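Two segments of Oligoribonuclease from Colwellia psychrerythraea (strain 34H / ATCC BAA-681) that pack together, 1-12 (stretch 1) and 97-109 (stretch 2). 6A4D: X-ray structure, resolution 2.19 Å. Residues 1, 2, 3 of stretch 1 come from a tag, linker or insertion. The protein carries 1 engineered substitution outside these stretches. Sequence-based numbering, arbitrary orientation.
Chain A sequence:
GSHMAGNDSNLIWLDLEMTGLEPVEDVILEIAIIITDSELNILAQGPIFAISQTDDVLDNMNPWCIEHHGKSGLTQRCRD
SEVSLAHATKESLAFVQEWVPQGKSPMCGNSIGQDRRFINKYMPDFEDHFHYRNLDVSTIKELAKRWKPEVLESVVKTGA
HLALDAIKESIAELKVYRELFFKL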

# COMPACT_ATOMS: atom_id res chain seq x y z
N GLY A 1 5.66 -27.03 -13.49
CA GLY A 1 5.02 -26.10 -14.47
C GLY A 1 5.82 -24.84 -14.79
O GLY A 1 5.26 -23.74 -14.75
N SER A 2 7.12 -25.00 -15.12
CA SER A 2 8.01 -23.90 -15.60
C SER A 2 7.59 -23.33 -16.98
O SER A 2 8.14 -22.32 -17.44
CB SER A 2 9.51 -24.36 -15.63
OG SER A 2 10.48 -23.31 -15.86
N HIS A 3 6.66 -24.01 -17.64
CA HIS A 3 5.89 -23.48 -18.79
C HIS A 3 5.61 -21.96 -18.75
O HIS A 3 5.87 -21.23 -19.69
CB HIS A 3 4.55 -24.22 -18.82
CG HIS A 3 3.99 -24.43 -20.19
ND1 HIS A 3 3.51 -25.65 -20.62
CD2 HIS A 3 3.84 -23.57 -21.23
CE1 HIS A 3 3.08 -25.53 -21.86
NE2 HIS A 3 3.27 -24.29 -22.26
N MET A 4 5.08 -21.49 -17.63
CA MET A 4 4.61 -20.10 -17.48
C MET A 4 5.71 -19.14 -17.00
O MET A 4 5.50 -17.91 -16.98
CB MET A 4 3.45 -20.08 -16.49
CG MET A 4 2.38 -19.04 -16.80
SD MET A 4 1.03 -19.76 -17.75
CE MET A 4 0.15 -20.80 -16.59
N ALA A 5 6.88 -19.69 -16.63
CA ALA A 5 8.04 -18.91 -16.18
C ALA A 5 8.36 -17.81 -17.17
O ALA A 5 8.38 -18.03 -18.37
CB ALA A 5 9.27 -19.79 -15.95
N GLY A 6 8.55 -16.61 -16.66
CA GLY A 6 8.96 -15.50 -17.46
C GLY A 6 7.82 -14.68 -18.01
O GLY A 6 8.06 -13.63 -18.64
N ASN A 7 6.58 -15.10 -17.78
CA ASN A 7 5.41 -14.39 -18.35
C ASN A 7 5.18 -13.05 -17.67
O ASN A 7 5.06 -12.95 -16.48
CB ASN A 7 4.15 -15.25 -18.16
CG ASN A 7 2.90 -14.60 -18.72
OD1 ASN A 7 2.74 -13.38 -18.65
ND2 ASN A 7 2.02 -15.40 -19.29
N ASP A 8 5.05 -12.01 -18.45
CA ASP A 8 4.94 -10.66 -17.95
C ASP A 8 3.75 -10.38 -17.01
O ASP A 8 3.71 -9.34 -16.43
CB ASP A 8 4.83 -9.70 -19.14
CG ASP A 8 6.14 -9.55 -19.90
OD1 ASP A 8 6.90 -10.56 -20.02
OD2 ASP A 8 6.41 -8.41 -20.39
N SER A 9 2.77 -11.27 -16.92
CA SER A 9 1.60 -11.02 -16.19
C SER A 9 1.62 -11.83 -14.89
O SER A 9 0.74 -11.70 -14.08
CB SER A 9 0.39 -11.22 -17.11
OG SER A 9 0.00 -12.57 -17.19
N ASN A 10 2.70 -12.56 -14.63
CA ASN A 10 2.83 -13.25 -13.35
C ASN A 10 2.84 -12.29 -12.10
O ASN A 10 3.33 -11.20 -12.13
CB ASN A 10 4.05 -14.14 -13.37
CG ASN A 10 3.95 -15.26 -14.40
OD1 ASN A 10 2.84 -15.65 -14.85
ND2 ASN A 10 5.11 -15.79 -14.77
N LEU A 11 2.26 -12.76 -11.03
CA LEU A 11 2.21 -12.02 -9.80
C LEU A 11 3.15 -12.60 -8.74
O LEU A 11 3.15 -13.81 -8.50
CB LEU A 11 0.76 -12.01 -9.33
CG LEU A 11 -0.18 -11.32 -10.28
CD1 LEU A 11 -1.59 -11.68 -9.84
CD2 LEU A 11 0.09 -9.81 -10.31
N ILE A 12 3.87 -11.71 -8.05
CA ILE A 12 4.70 -12.05 -6.84
C ILE A 12 3.97 -11.75 -5.53
O ILE A 12 3.68 -10.56 -5.19
CB ILE A 12 6.01 -11.26 -6.84
CG1 ILE A 12 6.76 -11.48 -8.17
CG2 ILE A 12 6.86 -11.72 -5.66
CD1 ILE A 12 8.13 -10.81 -8.26
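Stretch 2, residues 97-109: QEWVPQGKSPMCG

After Gly1, stretch 1 has a short 3-10 segment, residues 2-4. A type II beta turn follows from Met4 to Asn7, then a type I turn from Asn7 to Asn10. The chain enters a strand at Leu11 and Ile12. Stretch 2 begins as the last part of a helix, at Gln97. A loop that includes Val100 to Lys104 follows. The stretch ends as a strand that includes Met107 to Gly109.

The two stretches run in the same direction. Ala5 CA lies 4.6 Å from Trp99 CA, and Gly6 CA lies 4.6 Å from Val100 CA. Further along, Leu11 CA is 5.2 Å from Ser105 CA and Ile12 CA is 5.9 Å from Met107 CA. Between these two zones stretch 2 swings out, and Gln102 and Gly103 make no contact with stretch 1.

Two bonds join backbone to backbone. Gly6 N donates to Trp99 O at 3.0 Å. Gly6 has phi 92° and psi -4°, angles at which a CB would be jammed against the carbonyl O of Ala5. At the strand end, Cys108 N donates to Ile12 O at 3.0 Å. A side chain accepts the other bond of Ile12: Ile12 N donates to Ser105 OG at 2.7 Å. Ser105 OG in turn donates to Pro106 O at 2.8 Å, so the hydroxyl links Ile12 of stretch 1 to Pro106 of stretch 2.

Asn10 ties the turns to Trp99. Asn10 ND2 donates to Trp99 O at 3.0 Å and also to Met4 O at 3.1 Å. Trp99 O therefore accepts from both Gly6 and Asn10.

The Trp99 side chain, with chi1 near -69° (m), reaches back along the start of stretch 1. Trp99 CE3 lies 3.6 Å from Ala5 CA and 3.7 Å from Ala5 CB. Ser2 CA is 3.8 Å from Trp99 CH2. Gly1 O meets the ring edge, 3.9 Å from Trp99 CZ3. Gly1 and Ser2 belong to the expression tag.

Pro101 packs on the turns. Pro101 CD is 3.3 Å from Gly6 O, and Pro101 CG is 3.4 Å from Asp8 OD1. Asp8 also forms a salt bridge with Lys104, Asp8 OD2 to Lys104 NZ at 3.4 Å; the hydrogen bond within it is weak.

Apolar contacts line the strand end. Ile12 is the most covered residue of stretch 1, and Ile12 CD1 touches Val100 CG1 at 3.4 Å. Leu11 CD2 lies 4.0 Å from Pro106 CD, and Leu11 CB lies 3.9 Å from Cys108 SG.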

# COMPACT_ATOMS: atom_id res chain seq x y z
N GLN A 97 13.47 -13.59 -10.08
CA GLN A 97 14.01 -13.25 -11.40
C GLN A 97 13.80 -14.38 -12.40
O GLN A 97 13.72 -14.14 -13.59
CB GLN A 97 15.49 -12.95 -11.34
CG GLN A 97 15.80 -11.55 -11.02
CD GLN A 97 17.19 -11.41 -10.57
OE1 GLN A 97 17.81 -12.39 -10.21
NE2 GLN A 97 17.71 -10.21 -10.61
N GLU A 98 13.78 -15.59 -11.87
CA GLU A 98 13.44 -16.77 -12.61
C GLU A 98 12.01 -16.76 -13.12
O GLU A 98 11.77 -17.25 -14.19
CB GLU A 98 13.65 -18.01 -11.73
CG GLU A 98 13.30 -19.34 -12.41
CD GLU A 98 14.08 -20.54 -11.82
OE1 GLU A 98 13.46 -21.48 -11.26
OE2 GLU A 98 15.33 -20.55 -11.92
N TRP A 99 11.06 -16.23 -12.34
CA TRP A 99 9.64 -16.36 -12.67
C TRP A 99 9.00 -15.17 -13.31
O TRP A 99 7.97 -15.35 -14.01
CB TRP A 99 8.86 -16.81 -11.47
CG TRP A 99 9.19 -18.16 -11.13
CD1 TRP A 99 10.18 -18.59 -10.28
CD2 TRP A 99 8.60 -19.32 -11.68
NE1 TRP A 99 10.21 -19.96 -10.24
CE2 TRP A 99 9.26 -20.44 -11.10
CE3 TRP A 99 7.59 -19.54 -12.62
CZ2 TRP A 99 8.92 -21.75 -11.42
CZ3 TRP A 99 7.25 -20.87 -12.94
CH2 TRP A 99 7.92 -21.95 -12.34
N VAL A 100 9.54 -13.95 -13.09
CA VAL A 100 8.91 -12.77 -13.70
C VAL A 100 9.87 -11.66 -14.03
O VAL A 100 10.83 -11.41 -13.31
CB VAL A 100 7.67 -12.32 -12.84
CG1 VAL A 100 8.04 -12.12 -11.39
CG2 VAL A 100 6.96 -11.10 -13.42
N PRO A 101 9.66 -11.01 -15.18
CA PRO A 101 10.56 -9.90 -15.54
C PRO A 101 10.51 -8.73 -14.55
O PRO A 101 9.48 -8.52 -13.92
CB PRO A 101 10.01 -9.39 -16.90
CG PRO A 101 9.14 -10.46 -17.41
CD PRO A 101 8.76 -11.40 -16.29
N GLN A 102 11.62 -7.99 -14.48
CA GLN A 102 11.83 -6.89 -13.61
C GLN A 102 10.77 -5.81 -13.90
O GLN A 102 10.37 -5.62 -15.03
CB GLN A 102 13.28 -6.40 -13.82
CG GLN A 102 13.84 -5.29 -12.91
CD GLN A 102 13.15 -3.99 -13.20
OE1 GLN A 102 13.02 -3.60 -14.36
NE2 GLN A 102 12.66 -3.33 -12.17
N GLY A 103 10.30 -5.13 -12.86
CA GLY A 103 9.41 -4.00 -13.04
C GLY A 103 7.97 -4.31 -13.42
O GLY A 103 7.24 -3.39 -13.69
N LYS A 104 7.59 -5.58 -13.46
CA LYS A 104 6.26 -5.99 -13.94
C LYS A 104 5.23 -6.28 -12.85
O LYS A 104 4.15 -5.77 -12.89
CB LYS A 104 6.37 -7.28 -14.74
CG LYS A 104 7.38 -7.20 -15.87
CD LYS A 104 7.13 -6.07 -16.84
CE LYS A 104 5.91 -6.31 -17.68
NZ LYS A 104 5.95 -5.39 -18.85
N SER A 105 5.60 -7.10 -11.88
CA SER A 105 4.68 -7.51 -10.85
C SER A 105 4.60 -6.45 -9.74
O SER A 105 5.64 -6.05 -9.20
CB SER A 105 5.13 -8.83 -10.26
OG SER A 105 4.15 -9.31 -9.35
N PRO A 106 3.39 -6.00 -9.41
CA PRO A 106 3.27 -5.38 -8.10
C PRO A 106 3.59 -6.41 -7.00
O PRO A 106 3.70 -7.56 -7.26
CB PRO A 106 1.81 -4.95 -8.02
CG PRO A 106 1.08 -5.98 -8.87
CD PRO A 106 2.06 -6.31 -9.99
N MET A 107 3.84 -5.91 -5.80
CA MET A 107 3.91 -6.69 -4.60
C MET A 107 2.50 -7.00 -4.12
O MET A 107 1.75 -6.08 -3.92
CB MET A 107 4.69 -5.89 -3.58
CG MET A 107 5.30 -6.75 -2.53
SD MET A 107 6.18 -5.80 -1.27
CE MET A 107 7.68 -5.34 -2.16
N CYS A 108 2.19 -8.27 -3.89
CA CYS A 108 0.84 -8.79 -3.67
C CYS A 108 0.62 -9.42 -2.32
O CYS A 108 1.49 -10.05 -1.77
CB CYS A 108 0.41 -9.85 -4.72
SG CYS A 108 0.62 -9.35 -6.43
N GLY A 109 -0.53 -9.11 -1.75
CA GLY A 109 -0.94 -9.62 -0.41
C GLY A 109 -1.86 -8.75 0.36
O GLY A 109 -2.36 -7.75 -0.12